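Side-chain contacts in putative lipoprotein (Bacteroides thetaiotaomicron, PDB 4Q1Z), which is of unknown function but, as a putative lipoprotein of two domains from the DUF4876 family, is probably attached to the cell envelope: residues Ile113-Ser118 / Val311-Asn316; Asn321-Pro326 / Ala331-Val336; Val15-Thr20 / Lys28-Lys33; Ile19-Ile24 / Tyr78-Asn83. One frame throughout, in Å; residues are numbered along the deposited sequence.

How the contacts relate
The four contacts fall into two groups. Contacts 3 and 4 come first along the chain, lie in the N-terminal seven-stranded sheet and share I19 and T20. Their centres are about 8 Å apart, and L30 of contact 3 packs on I80 of contact 4. Contacts 1 and 2 follow and belong to the larger eleven-stranded part, contact 1 on its strands and contact 2 in the loop after strand 307-312. Their centres are about 11 Å apart, and E312 joins them by salt bridges to K323 and R324. Centres in different groups are about 32 to 41 Å apart. This separation is consistent with a protein of two domains, with a contact pair in each.

Contact 1 (Ile113-Ser118 / Val311-Asn316); sequences IYYCGS and VEAVNN
V311 of edge strand 307-312 meets I113 of strand 108-114 inside the large mixed beta sheet domain. The two strands are not neighbours in the sheet. They face each other through side chains, with no hydrogen bond across. The two side chains come tip to tip, I113 CD1 lying 3.9 Å from V311 CG2. I345 of strand 344-347 packs on both. E312 points elsewhere, toward the loop of contact 2. A313 turns back to the contact and sets its methyl obliquely against the ring of Y115, with CB 3.8 Å from CE2. The ring reaches it because chi1 of Y115 is 59°, which puts CG between the backbone N and the carbonyl carbon. Y266 of strand 265-269 and V336 also pack on this tyrosine. V314 contributes its backbone instead of its side chain, and a water bridges it to the phenol. Replacing Y115 by an alanine is likely to leave the A313 methyl without its ring and the water without its hydroxyl partner. The water lies in the ring plane at the ring's edge, 2.7 Å from Y115 OH, and is hydrogen-bonded to V314 O, also at 2.7 Å.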
loop_
_atom_site.group_PDB
_atom_site.type_symbol
_atom_site.label_atom_id
_atom_site.label_comp_id
_atom_site.label_asym_id
_atom_site.label_seq_id
_atom_site.Cartn_x
_atom_site.Cartn_y
_atom_site.Cartn_z
ATOM N N ILE A 113 6.751 7.054 -2.036
ATOM C CA ILE A 113 6.633 7.504 -3.429
ATOM C C ILE A 113 7.581 8.699 -3.686
ATOM O O ILE A 113 7.592 9.667 -2.914
ATOM C CB ILE A 113 5.142 7.864 -3.812
ATOM C CG1 ILE A 113 4.155 6.693 -3.517
ATOM C CG2 ILE A 113 5.046 8.327 -5.280
ATOM C CD1 ILE A 113 2.632 7.027 -3.608
ATOM N N TYR A 114 8.365 8.630 -4.785
ATOM C CA TYR A 114 9.258 9.712 -5.197
ATOM C C TYR A 114 8.958 10.021 -6.656
ATOM O O TYR A 114 9.057 9.131 -7.489
ATOM C CB TYR A 114 10.714 9.345 -4.930
ATOM C CG TYR A 114 11.735 10.289 -5.528
ATOM C CD1 TYR A 114 11.659 11.668 -5.310
ATOM C CD2 TYR A 114 12.824 9.802 -6.241
ATOM C CE1 TYR A 114 12.625 12.534 -5.822
ATOM C CE2 TYR A 114 13.779 10.658 -6.768
ATOM C CZ TYR A 114 13.669 12.022 -6.570
ATOM O OH TYR A 114 14.622 12.852 -7.100
ATOM N N TYR A 115 8.518 11.265 -6.953
ATOM C CA TYR A 115 8.026 11.659 -8.289
ATOM C C TYR A 115 8.531 12.992 -8.884
ATOM O O TYR A 115 8.308 13.221 -10.079
ATOM C CB TYR A 115 6.477 11.781 -8.227
ATOM C CG TYR A 115 5.948 12.784 -7.208
ATOM C CD1 TYR A 115 5.909 14.148 -7.497
ATOM C CD2 TYR A 115 5.433 12.362 -5.981
ATOM C CE1 TYR A 115 5.468 15.075 -6.555
ATOM C CE2 TYR A 115 4.955 13.279 -5.044
ATOM C CZ TYR A 115 4.963 14.638 -5.342
ATOM O OH TYR A 115 4.491 15.570 -4.446
ATOM N N CYS A 116 9.096 13.900 -8.077
ATOM C CA CYS A 116 9.338 15.262 -8.569
ATOM C C CYS A 116 10.644 15.437 -9.385
ATOM O O CYS A 116 10.893 16.531 -9.928
ATOM C CB CYS A 116 9.254 16.269 -7.427
ATOM S SG CYS A 116 10.653 16.190 -6.286
ATOM N N GLY A 117 11.447 14.386 -9.477
ATOM C CA GLY A 117 12.718 14.505 -10.164
ATOM C C GLY A 117 13.752 15.199 -9.295
ATOM O O GLY A 117 13.458 15.617 -8.162
ATOM N N SER A 118 14.982 15.298 -9.804
ATOM C CA SER A 118 16.090 15.922 -9.089
ATOM C C SER A 118 16.899 16.808 -10.040
ATOM O O SER A 118 16.598 16.846 -11.233
ATOM C CB SER A 118 16.966 14.852 -8.450
ATOM O OG SER A 118 17.284 13.839 -9.388
ATOM N N VAL A 311 -3.330 7.468 -3.634
ATOM C CA VAL A 311 -2.546 8.596 -3.097
ATOM C C VAL A 311 -2.694 9.804 -4.026
ATOM O O VAL A 311 -2.275 9.757 -5.192
ATOM C CB VAL A 311 -1.042 8.252 -2.856
ATOM C CG1 VAL A 311 -0.285 9.441 -2.240
ATOM C CG2 VAL A 311 -0.901 7.016 -1.979
ATOM N N GLU A 312 -3.242 10.900 -3.490
ATOM C CA GLU A 312 -3.411 12.153 -4.238
ATOM C C GLU A 312 -2.246 13.086 -3.983
ATOM O O GLU A 312 -2.256 13.802 -2.986
ATOM C CB GLU A 312 -4.740 12.851 -3.861
ATOM C CG GLU A 312 -5.018 14.143 -4.611
ATOM C CD GLU A 312 -6.095 14.036 -5.669
ATOM O OE1 GLU A 312 -7.228 13.650 -5.305
ATOM O OE2 GLU A 312 -5.822 14.368 -6.849
ATOM N N ALA A 313 -1.263 13.130 -4.902
ATOM C CA ALA A 313 -0.195 14.121 -4.747
ATOM C C ALA A 313 -0.512 15.293 -5.660
ATOM O O ALA A 313 -1.171 15.127 -6.708
ATOM C CB ALA A 313 1.183 13.538 -5.022
ATOM N N VAL A 314 -0.158 16.506 -5.181
ATOM C CA VAL A 314 -0.415 17.790 -5.839
ATOM C C VAL A 314 0.816 18.704 -5.693
ATOM O O VAL A 314 1.760 18.361 -4.972
ATOM C CB VAL A 314 -1.695 18.489 -5.297
ATOM C CG1 VAL A 314 -2.977 17.717 -5.638
ATOM C CG2 VAL A 314 -1.586 18.788 -3.805
ATOM N N ASN A 315 0.795 19.854 -6.408
ATOM C CA ASN A 315 1.837 20.881 -6.485
ATOM C C ASN A 315 2.280 21.376 -5.120
ATOM O O ASN A 315 3.469 21.422 -4.851
ATOM C CB ASN A 315 1.344 22.089 -7.306
ATOM C CG ASN A 315 0.870 21.829 -8.712
ATOM O OD1 ASN A 315 0.072 20.933 -8.992
ATOM N ND2 ASN A 315 1.281 22.684 -9.615
ATOM N N ASN A 316 1.315 21.788 -4.283
ATOM C CA ASN A 316 1.525 22.349 -2.945
ATOM C C ASN A 316 0.224 22.321 -2.165
ATOM O O ASN A 316 -0.750 21.749 -2.644
ATOM C CB ASN A 316 2.077 23.777 -3.023
ATOM C CG ASN A 316 1.439 24.622 -4.074
ATOM O OD1 ASN A 316 0.233 24.836 -4.080
ATOM N ND2 ASN A 316 2.236 25.056 -5.033
HETATM O O HOH W 1 4.459 18.216 -4.949
#

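Contact 2 (Asn321-Pro326 / Ala331-Val336); sequences NAKRVP and AGITWV
K323 reaching over A331, G332 and I333 makes this a loop-to-loop contact, held by one lysine side chain. Both segments belong to the long irregular connection between strands 307-312 and 344-347, and only four residues separate them. Neither is helix or strand. The lysine starts out extended and then curls, with chi3 and chi4 both at 54°. This double bend brings the ammonium group back to the backbone of 331-336. NZ donates a hydrogen bond to G332 O at 2.8 Å. The C=O...NZ angle is 143°, and NZ is tilted 16° from the carbonyl plane. The aliphatic part of the chain is used as well. K323 CG rests on I333 CG2 at 3.6 Å, where the two side chains cross obliquely. K323 CE passes 3.7 Å from A331 O. I333 is buried and packs on E312 and V314 too, so its methyl joins the lysine stem to the end of strand 307-312. The ammonium has two more partners, a hydrogen bond to D330 O and a salt bridge to E312 OE1. The other carboxylate oxygen of E312 pairs with R324 NH1. A bound di(hydroxyethyl)ether, probably from the crystallisation liquor, lies about 5 Å from the K323 side chain. NZ thus meets two backbone carbonyls and a carboxylate oxygen. Such a setting would be expected to keep the lysine charged and to hold the bend at 330-332 close to segment 321-326 and to E312.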
loop_
_atom_site.group_PDB
_atom_site.type_symbol
_atom_site.label_atom_id
_atom_site.label_comp_id
_atom_site.label_asym_id
_atom_site.label_seq_id
_atom_site.Cartn_x
_atom_site.Cartn_y
_atom_site.Cartn_z
ATOM N N ASN A 321 -8.672 21.983 -4.000
ATOM C CA ASN A 321 -9.851 22.145 -4.855
ATOM C C ASN A 321 -9.543 21.650 -6.303
ATOM O O ASN A 321 -10.327 21.869 -7.238
ATOM C CB ASN A 321 -10.278 23.634 -4.836
ATOM C CG ASN A 321 -9.171 24.637 -5.148
ATOM O OD1 ASN A 321 -7.957 24.338 -5.126
ATOM N ND2 ASN A 321 -9.569 25.874 -5.420
ATOM N N ALA A 322 -8.411 20.949 -6.457
ATOM C CA ALA A 322 -7.925 20.417 -7.712
ATOM C C ALA A 322 -7.700 18.869 -7.641
ATOM O O ALA A 322 -6.855 18.321 -8.361
ATOM C CB ALA A 322 -6.633 21.130 -8.071
ATOM N N LYS A 323 -8.475 18.173 -6.788
ATOM C CA LYS A 323 -8.383 16.715 -6.598
ATOM C C LYS A 323 -8.984 15.906 -7.765
ATOM O O LYS A 323 -9.991 16.315 -8.343
ATOM C CB LYS A 323 -9.092 16.314 -5.291
ATOM C CG LYS A 323 -8.246 16.578 -4.060
ATOM C CD LYS A 323 -8.899 16.215 -2.720
ATOM C CE LYS A 323 -9.453 14.794 -2.535
ATOM N NZ LYS A 323 -8.478 13.698 -2.819
ATOM N N ARG A 324 -8.375 14.742 -8.088
ATOM C CA ARG A 324 -8.877 13.815 -9.112
ATOM C C ARG A 324 -9.034 12.389 -8.527
ATOM O O ARG A 324 -9.561 11.504 -9.202
ATOM C CB ARG A 324 -8.040 13.813 -10.417
ATOM C CG ARG A 324 -6.526 13.569 -10.311
ATOM C CD ARG A 324 -5.818 14.893 -10.224
ATOM N NE ARG A 324 -4.402 14.800 -10.538
ATOM C CZ ARG A 324 -3.410 14.865 -9.657
ATOM N NH1 ARG A 324 -3.667 14.961 -8.358
ATOM N NH2 ARG A 324 -2.152 14.825 -10.068
ATOM N N VAL A 325 -8.621 12.171 -7.269
ATOM C CA VAL A 325 -8.842 10.891 -6.608
ATOM C C VAL A 325 -10.225 11.012 -5.924
ATOM O O VAL A 325 -10.463 11.979 -5.168
ATOM C CB VAL A 325 -7.720 10.453 -5.595
ATOM C CG1 VAL A 325 -8.063 9.129 -4.917
ATOM C CG2 VAL A 325 -6.354 10.348 -6.262
ATOM N N PRO A 326 -11.145 10.049 -6.157
ATOM C CA PRO A 326 -12.420 10.089 -5.429
ATOM C C PRO A 326 -12.184 10.091 -3.900
ATOM O O PRO A 326 -11.340 9.341 -3.388
ATOM C CB PRO A 326 -13.128 8.823 -5.915
ATOM C CG PRO A 326 -12.459 8.489 -7.241
ATOM C CD PRO A 326 -11.045 8.843 -7.006
ATOM N N ALA A 331 -9.352 11.414 0.776
ATOM C CA ALA A 331 -10.070 12.647 1.130
ATOM C C ALA A 331 -9.143 13.863 1.133
ATOM O O ALA A 331 -9.610 14.993 1.194
ATOM C CB ALA A 331 -10.706 12.493 2.504
ATOM N N GLY A 332 -7.852 13.630 1.056
ATOM C CA GLY A 332 -6.878 14.701 1.093
ATOM C C GLY A 332 -5.966 14.816 -0.106
ATOM O O GLY A 332 -6.282 14.350 -1.212
ATOM N N ILE A 333 -4.851 15.544 0.134
ATOM C CA ILE A 333 -3.765 15.890 -0.787
ATOM C C ILE A 333 -2.438 15.859 -0.044
ATOM O O ILE A 333 -2.364 16.302 1.111
ATOM C CB ILE A 333 -3.981 17.295 -1.433
ATOM C CG1 ILE A 333 -4.191 18.434 -0.381
ATOM C CG2 ILE A 333 -5.079 17.281 -2.475
ATOM C CD1 ILE A 333 -3.485 19.819 -0.721
ATOM N N THR A 334 -1.392 15.388 -0.720
ATOM C CA THR A 334 0.003 15.350 -0.219
ATOM C C THR A 334 0.848 16.087 -1.251
ATOM O O THR A 334 0.354 16.337 -2.347
ATOM C CB THR A 334 0.485 13.927 0.125
ATOM O OG1 THR A 334 1.697 14.027 0.873
ATOM C CG2 THR A 334 0.673 13.049 -1.090
ATOM N N TRP A 335 2.059 16.519 -0.894
ATOM C CA TRP A 335 2.902 17.338 -1.786
ATOM C C TRP A 335 4.322 17.418 -1.260
ATOM O O TRP A 335 4.592 16.974 -0.146
ATOM C CB TRP A 335 2.316 18.789 -1.918
ATOM C CG TRP A 335 2.329 19.574 -0.629
ATOM C CD1 TRP A 335 3.350 20.345 -0.148
ATOM C CD2 TRP A 335 1.321 19.555 0.400
ATOM N NE1 TRP A 335 3.040 20.819 1.110
ATOM C CE2 TRP A 335 1.799 20.355 1.471
ATOM C CE3 TRP A 335 0.061 18.943 0.523
ATOM C CZ2 TRP A 335 1.038 20.591 2.634
ATOM C CZ3 TRP A 335 -0.675 19.144 1.689
ATOM C CH2 TRP A 335 -0.198 19.979 2.718
ATOM N N VAL A 336 5.226 18.013 -2.062
ATOM C CA VAL A 336 6.618 18.271 -1.699
ATOM C C VAL A 336 6.876 19.759 -1.965
ATOM O O VAL A 336 7.909 20.299 -1.566
ATOM C CB VAL A 336 7.672 17.341 -2.348
ATOM C CG1 VAL A 336 7.494 15.915 -1.875
ATOM C CG2 VAL A 336 7.670 17.440 -3.869
#

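Contact 3 (Val15-Thr20 / Lys28-Lys33); sequences VYLDIT and KDLTVK
No ring, amide or carboxylate takes part where L17 meets L30 and V32, so there are no faces or edges to fill. The contact is made by branched aliphatic groups. Strand 11-19 and strand 24-35 follow each other in the chain and belong to one sheet that brings them face to face, consistent with a beta arch in a sandwich-like N-terminal domain. They do not pair through their backbones. Strand 11-19 lies between 95-105 and 51-57, whereas 24-35 lies between 43-46 and 60-72. L17 is the central residue, and its two branches divide the work. CD1 goes to L30, CD2 to V32. L17 and L30 reach toward each other tip to tip, with L17 CD1 4.2 Å from L30 CD2. L17 CD2 lies 4.3 Å from V32 CG2. With CG of L17 anti to the carbonyl carbon, chi1 -45°, the fork is carried toward segment 28-33, and chi2 at 179° sets which methyl faces which partner. V66 of strand 60-72 packs on L17 and L30, while V47 packs on L17 and V32. All three residues are buried. Alternation along each strand sends Y16 and D18 to the other face, and T31 turns away to bond S67 O through OG1. D18 centres an inverse gamma turn, with a weak bond from I19 N to L17 O, just where the strand ends. The flanks are looser: V15 CG1 stands 4.6 Å from V32 CG2, and I19 CD1 stands 4.8 Å from L30 CD2.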
loop_
_atom_site.group_PDB
_atom_site.type_symbol
_atom_site.label_atom_id
_atom_site.label_comp_id
_atom_site.label_asym_id
_atom_site.label_seq_id
_atom_site.Cartn_x
_atom_site.Cartn_y
_atom_site.Cartn_z
ATOM N N VAL A 15 -10.452 -18.121 29.953
ATOM C CA VAL A 15 -10.044 -16.829 29.418
ATOM C C VAL A 15 -11.205 -16.271 28.590
ATOM O O VAL A 15 -11.800 -17.017 27.814
ATOM C CB VAL A 15 -8.729 -16.964 28.604
ATOM C CG1 VAL A 15 -8.300 -15.629 28.003
ATOM C CG2 VAL A 15 -7.606 -17.545 29.457
ATOM N N TYR A 16 -11.559 -14.981 28.797
ATOM C CA TYR A 16 -12.627 -14.285 28.064
ATOM C C TYR A 16 -12.053 -13.033 27.407
ATOM O O TYR A 16 -11.500 -12.170 28.092
ATOM C CB TYR A 16 -13.817 -13.912 28.971
ATOM C CG TYR A 16 -14.276 -15.019 29.900
ATOM C CD1 TYR A 16 -15.268 -15.916 29.514
ATOM C CD2 TYR A 16 -13.731 -15.158 31.170
ATOM C CE1 TYR A 16 -15.691 -16.937 30.360
ATOM C CE2 TYR A 16 -14.143 -16.176 32.025
ATOM C CZ TYR A 16 -15.125 -17.066 31.619
ATOM O OH TYR A 16 -15.544 -18.067 32.480
ATOM N N LEU A 17 -12.171 -12.947 26.082
ATOM C CA LEU A 17 -11.642 -11.836 25.334
ATOM C C LEU A 17 -12.741 -10.850 24.964
ATOM O O LEU A 17 -13.644 -11.162 24.180
ATOM C CB LEU A 17 -10.898 -12.307 24.066
ATOM C CG LEU A 17 -9.931 -13.490 24.184
ATOM C CD1 LEU A 17 -9.334 -13.792 22.860
ATOM C CD2 LEU A 17 -8.816 -13.200 25.155
ATOM N N ASP A 18 -12.654 -9.644 25.549
ATOM C CA ASP A 18 -13.556 -8.537 25.261
ATOM C C ASP A 18 -12.937 -7.819 24.091
ATOM O O ASP A 18 -12.109 -6.923 24.276
ATOM C CB ASP A 18 -13.756 -7.628 26.500
ATOM C CG ASP A 18 -14.846 -6.564 26.408
ATOM O OD1 ASP A 18 -15.421 -6.385 25.307
ATOM O OD2 ASP A 18 -15.133 -5.917 27.444
ATOM N N ILE A 19 -13.262 -8.302 22.881
ATOM C CA ILE A 19 -12.749 -7.770 21.631
ATOM C C ILE A 19 -13.614 -6.559 21.274
ATOM O O ILE A 19 -14.843 -6.635 21.293
ATOM C CB ILE A 19 -12.625 -8.842 20.514
ATOM C CG1 ILE A 19 -11.788 -10.041 21.033
ATOM C CG2 ILE A 19 -11.954 -8.232 19.281
ATOM C CD1 ILE A 19 -11.823 -11.304 20.253
ATOM N N THR A 20 -12.936 -5.423 21.050
ATOM C CA THR A 20 -13.466 -4.085 20.798
ATOM C C THR A 20 -13.832 -3.928 19.308
ATOM O O THR A 20 -14.617 -3.035 18.988
ATOM C CB THR A 20 -12.423 -3.062 21.324
ATOM O OG1 THR A 20 -12.333 -3.231 22.741
ATOM C CG2 THR A 20 -12.782 -1.617 21.047
ATOM N N LYS A 28 -8.128 -14.767 12.915
ATOM C CA LYS A 28 -6.965 -15.306 12.189
ATOM C C LYS A 28 -5.637 -15.170 12.980
ATOM O O LYS A 28 -5.306 -14.084 13.465
ATOM C CB LYS A 28 -6.860 -14.582 10.838
ATOM C CG LYS A 28 -5.649 -14.960 10.005
ATOM C CD LYS A 28 -5.508 -14.082 8.760
ATOM C CE LYS A 28 -4.160 -14.261 8.101
ATOM N NZ LYS A 28 -3.897 -15.670 7.690
ATOM N N ASP A 29 -4.885 -16.290 13.097
ATOM C CA ASP A 29 -3.563 -16.402 13.749
ATOM C C ASP A 29 -3.550 -15.800 15.206
ATOM O O ASP A 29 -2.509 -15.332 15.707
ATOM C CB ASP A 29 -2.469 -15.750 12.845
ATOM C CG ASP A 29 -2.413 -16.222 11.379
ATOM O OD1 ASP A 29 -2.609 -17.446 11.132
ATOM O OD2 ASP A 29 -2.116 -15.379 10.490
ATOM N N LEU A 30 -4.713 -15.908 15.897
ATOM C CA LEU A 30 -4.928 -15.378 17.237
ATOM C C LEU A 30 -4.388 -16.335 18.304
ATOM O O LEU A 30 -4.711 -17.525 18.314
ATOM C CB LEU A 30 -6.434 -15.062 17.452
ATOM C CG LEU A 30 -6.861 -14.344 18.741
ATOM C CD1 LEU A 30 -6.260 -12.965 18.826
ATOM C CD2 LEU A 30 -8.359 -14.233 18.824
ATOM N N THR A 31 -3.572 -15.793 19.214
ATOM C CA THR A 31 -2.960 -16.549 20.296
ATOM C C THR A 31 -3.072 -15.858 21.655
ATOM O O THR A 31 -3.173 -14.632 21.761
ATOM C CB THR A 31 -1.481 -16.814 19.994
ATOM O OG1 THR A 31 -0.852 -15.600 19.558
ATOM C CG2 THR A 31 -1.272 -17.954 18.985
ATOM N N VAL A 32 -3.044 -16.686 22.696
ATOM C CA VAL A 32 -3.014 -16.299 24.092
ATOM C C VAL A 32 -1.745 -16.919 24.651
ATOM O O VAL A 32 -1.656 -18.138 24.757
ATOM C CB VAL A 32 -4.297 -16.680 24.886
ATOM C CG1 VAL A 32 -4.110 -16.435 26.372
ATOM C CG2 VAL A 32 -5.488 -15.880 24.388
ATOM N N LYS A 33 -0.737 -16.080 24.907
ATOM C CA LYS A 33 0.552 -16.465 25.480
ATOM C C LYS A 33 0.525 -16.198 27.000
ATOM O O LYS A 33 -0.005 -15.164 27.424
ATOM C CB LYS A 33 1.721 -15.694 24.810
ATOM C CG LYS A 33 2.050 -16.073 23.362
ATOM C CD LYS A 33 3.026 -15.060 22.707
ATOM C CE LYS A 33 3.334 -15.338 21.237
ATOM N NZ LYS A 33 3.727 -14.110 20.469
#

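Contact 4 (Ile19-Ile24 / Tyr78-Asn83); sequences ITVENI and YYINGN
The loop joining strands 11-19 and 24-35, probably the bend of a beta arch, packs here on strand 77-89, through V21 against Y78 and I80. V21 CG1 lies over the centre of one face of the Y78 ring, 3.5 Å from its centroid and 11° off the normal, which is a CH-pi contact. CG2 of V21 sits over the CB side of the same ring, 3.6 Å from Y78 CD2. It also reaches the next inward residue of the strand, at 3.8 Å from I80 CG2. V21 can straddle the two because CG1 is anti to the backbone N, chi1 172°, leaving CG2 turned to I80. The phenol end of Y78 is held from elsewhere, its OH hydrogen-bonded to D72 OD2. With a serine in place of Y78, V21 is likely to lose the ring face it lies on and D72 its phenol partner. A bound triethylene glycol, probably from the crystallisation liquor, lies about 4 Å from the Y78 side chain. Strand 77-89 runs between 60-72 and 95-105 in the sheet. I80 packs on A70 and V100 of these neighbours, and also on L27 and L30 of strand 24-35.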
loop_
_atom_site.group_PDB
_atom_site.type_symbol
_atom_site.label_atom_id
_atom_site.label_comp_id
_atom_site.label_asym_id
_atom_site.label_seq_id
_atom_site.Cartn_x
_atom_site.Cartn_y
_atom_site.Cartn_z
ATOM N N ILE A 19 -13.262 -8.302 22.881
ATOM C CA ILE A 19 -12.749 -7.770 21.631
ATOM C C ILE A 19 -13.614 -6.559 21.274
ATOM O O ILE A 19 -14.843 -6.635 21.293
ATOM C CB ILE A 19 -12.625 -8.842 20.514
ATOM C CG1 ILE A 19 -11.788 -10.041 21.033
ATOM C CG2 ILE A 19 -11.954 -8.232 19.281
ATOM C CD1 ILE A 19 -11.823 -11.304 20.253
ATOM N N THR A 20 -12.936 -5.423 21.050
ATOM C CA THR A 20 -13.466 -4.085 20.798
ATOM C C THR A 20 -13.832 -3.928 19.308
ATOM O O THR A 20 -14.617 -3.035 18.988
ATOM C CB THR A 20 -12.423 -3.062 21.324
ATOM O OG1 THR A 20 -12.333 -3.231 22.741
ATOM C CG2 THR A 20 -12.782 -1.617 21.047
ATOM N N VAL A 21 -13.317 -4.809 18.411
ATOM C CA VAL A 21 -13.647 -4.791 16.980
ATOM C C VAL A 21 -15.078 -5.319 16.814
ATOM O O VAL A 21 -15.435 -6.337 17.410
ATOM C CB VAL A 21 -12.627 -5.585 16.120
ATOM C CG1 VAL A 21 -13.092 -5.721 14.676
ATOM C CG2 VAL A 21 -11.248 -4.947 16.178
ATOM N N GLU A 22 -15.890 -4.595 16.023
ATOM C CA GLU A 22 -17.300 -4.890 15.743
ATOM C C GLU A 22 -17.491 -5.812 14.537
ATOM O O GLU A 22 -16.714 -5.757 13.581
ATOM C CB GLU A 22 -18.067 -3.572 15.473
ATOM C CG GLU A 22 -18.371 -2.725 16.704
ATOM C CD GLU A 22 -18.942 -1.335 16.481
ATOM O OE1 GLU A 22 -19.372 -1.015 15.348
ATOM O OE2 GLU A 22 -18.981 -0.564 17.465
ATOM N N ASN A 23 -18.580 -6.618 14.571
ATOM C CA ASN A 23 -19.033 -7.538 13.518
ATOM C C ASN A 23 -17.913 -8.447 13.020
ATOM O O ASN A 23 -17.723 -8.572 11.806
ATOM C CB ASN A 23 -19.639 -6.753 12.341
ATOM C CG ASN A 23 -20.770 -5.832 12.721
ATOM O OD1 ASN A 23 -21.815 -6.261 13.217
ATOM N ND2 ASN A 23 -20.595 -4.542 12.473
ATOM N N ILE A 24 -17.173 -9.077 13.953
ATOM C CA ILE A 24 -16.053 -9.966 13.627
ATOM C C ILE A 24 -16.556 -11.190 12.842
ATOM O O ILE A 24 -17.533 -11.824 13.247
ATOM C CB ILE A 24 -15.291 -10.377 14.916
ATOM C CG1 ILE A 24 -14.660 -9.148 15.589
ATOM C CG2 ILE A 24 -14.242 -11.497 14.658
ATOM C CD1 ILE A 24 -14.408 -9.354 17.000
ATOM N N TYR A 78 -8.098 -6.140 10.901
ATOM C CA TYR A 78 -7.693 -5.522 12.148
ATOM C C TYR A 78 -6.585 -6.296 12.816
ATOM O O TYR A 78 -6.679 -7.512 12.949
ATOM C CB TYR A 78 -8.878 -5.417 13.149
ATOM C CG TYR A 78 -10.097 -4.686 12.635
ATOM C CD1 TYR A 78 -11.030 -5.329 11.826
ATOM C CD2 TYR A 78 -10.355 -3.370 13.012
ATOM C CE1 TYR A 78 -12.163 -4.666 11.362
ATOM C CE2 TYR A 78 -11.494 -2.701 12.566
ATOM C CZ TYR A 78 -12.392 -3.353 11.735
ATOM O OH TYR A 78 -13.507 -2.704 11.265
ATOM N N TYR A 79 -5.567 -5.591 13.300
ATOM C CA TYR A 79 -4.539 -6.186 14.131
ATOM C C TYR A 79 -5.039 -5.994 15.561
ATOM O O TYR A 79 -5.277 -4.859 16.008
ATOM C CB TYR A 79 -3.141 -5.590 13.875
ATOM C CG TYR A 79 -2.091 -6.193 14.784
ATOM C CD1 TYR A 79 -1.809 -7.559 14.753
ATOM C CD2 TYR A 79 -1.422 -5.412 15.720
ATOM C CE1 TYR A 79 -0.869 -8.122 15.612
ATOM C CE2 TYR A 79 -0.479 -5.966 16.583
ATOM C CZ TYR A 79 -0.220 -7.322 16.539
ATOM O OH TYR A 79 0.698 -7.846 17.409
ATOM N N ILE A 80 -5.334 -7.107 16.237
ATOM C CA ILE A 80 -5.922 -7.027 17.575
ATOM C C ILE A 80 -4.871 -7.399 18.615
ATOM O O ILE A 80 -4.002 -8.228 18.354
ATOM C CB ILE A 80 -7.238 -7.859 17.648
ATOM C CG1 ILE A 80 -7.008 -9.381 17.407
ATOM C CG2 ILE A 80 -8.269 -7.284 16.650
ATOM C CD1 ILE A 80 -8.221 -10.280 17.540
ATOM N N ASN A 81 -4.895 -6.711 19.761
ATOM C CA ASN A 81 -3.911 -6.890 20.825
ATOM C C ASN A 81 -4.510 -6.603 22.198
ATOM O O ASN A 81 -5.396 -5.770 22.330
ATOM C CB ASN A 81 -2.686 -5.975 20.584
ATOM C CG ASN A 81 -1.351 -6.663 20.759
ATOM O OD1 ASN A 81 -1.067 -7.290 21.792
ATOM N ND2 ASN A 81 -0.481 -6.542 19.762
ATOM N N GLY A 82 -3.996 -7.280 23.206
ATOM C CA GLY A 82 -4.433 -7.116 24.579
ATOM C C GLY A 82 -3.493 -7.784 25.548
ATOM O O GLY A 82 -2.666 -8.597 25.145
ATOM N N ASN A 83 -3.581 -7.414 26.825
ATOM C CA ASN A 83 -2.774 -8.029 27.874
ATOM C C ASN A 83 -3.407 -7.865 29.247
ATOM O O ASN A 83 -4.295 -7.041 29.444
ATOM C CB ASN A 83 -1.321 -7.529 27.890
ATOM C CG ASN A 83 -1.138 -6.067 28.129
ATOM O OD1 ASN A 83 -1.230 -5.588 29.260
ATOM N ND2 ASN A 83 -0.768 -5.354 27.081
#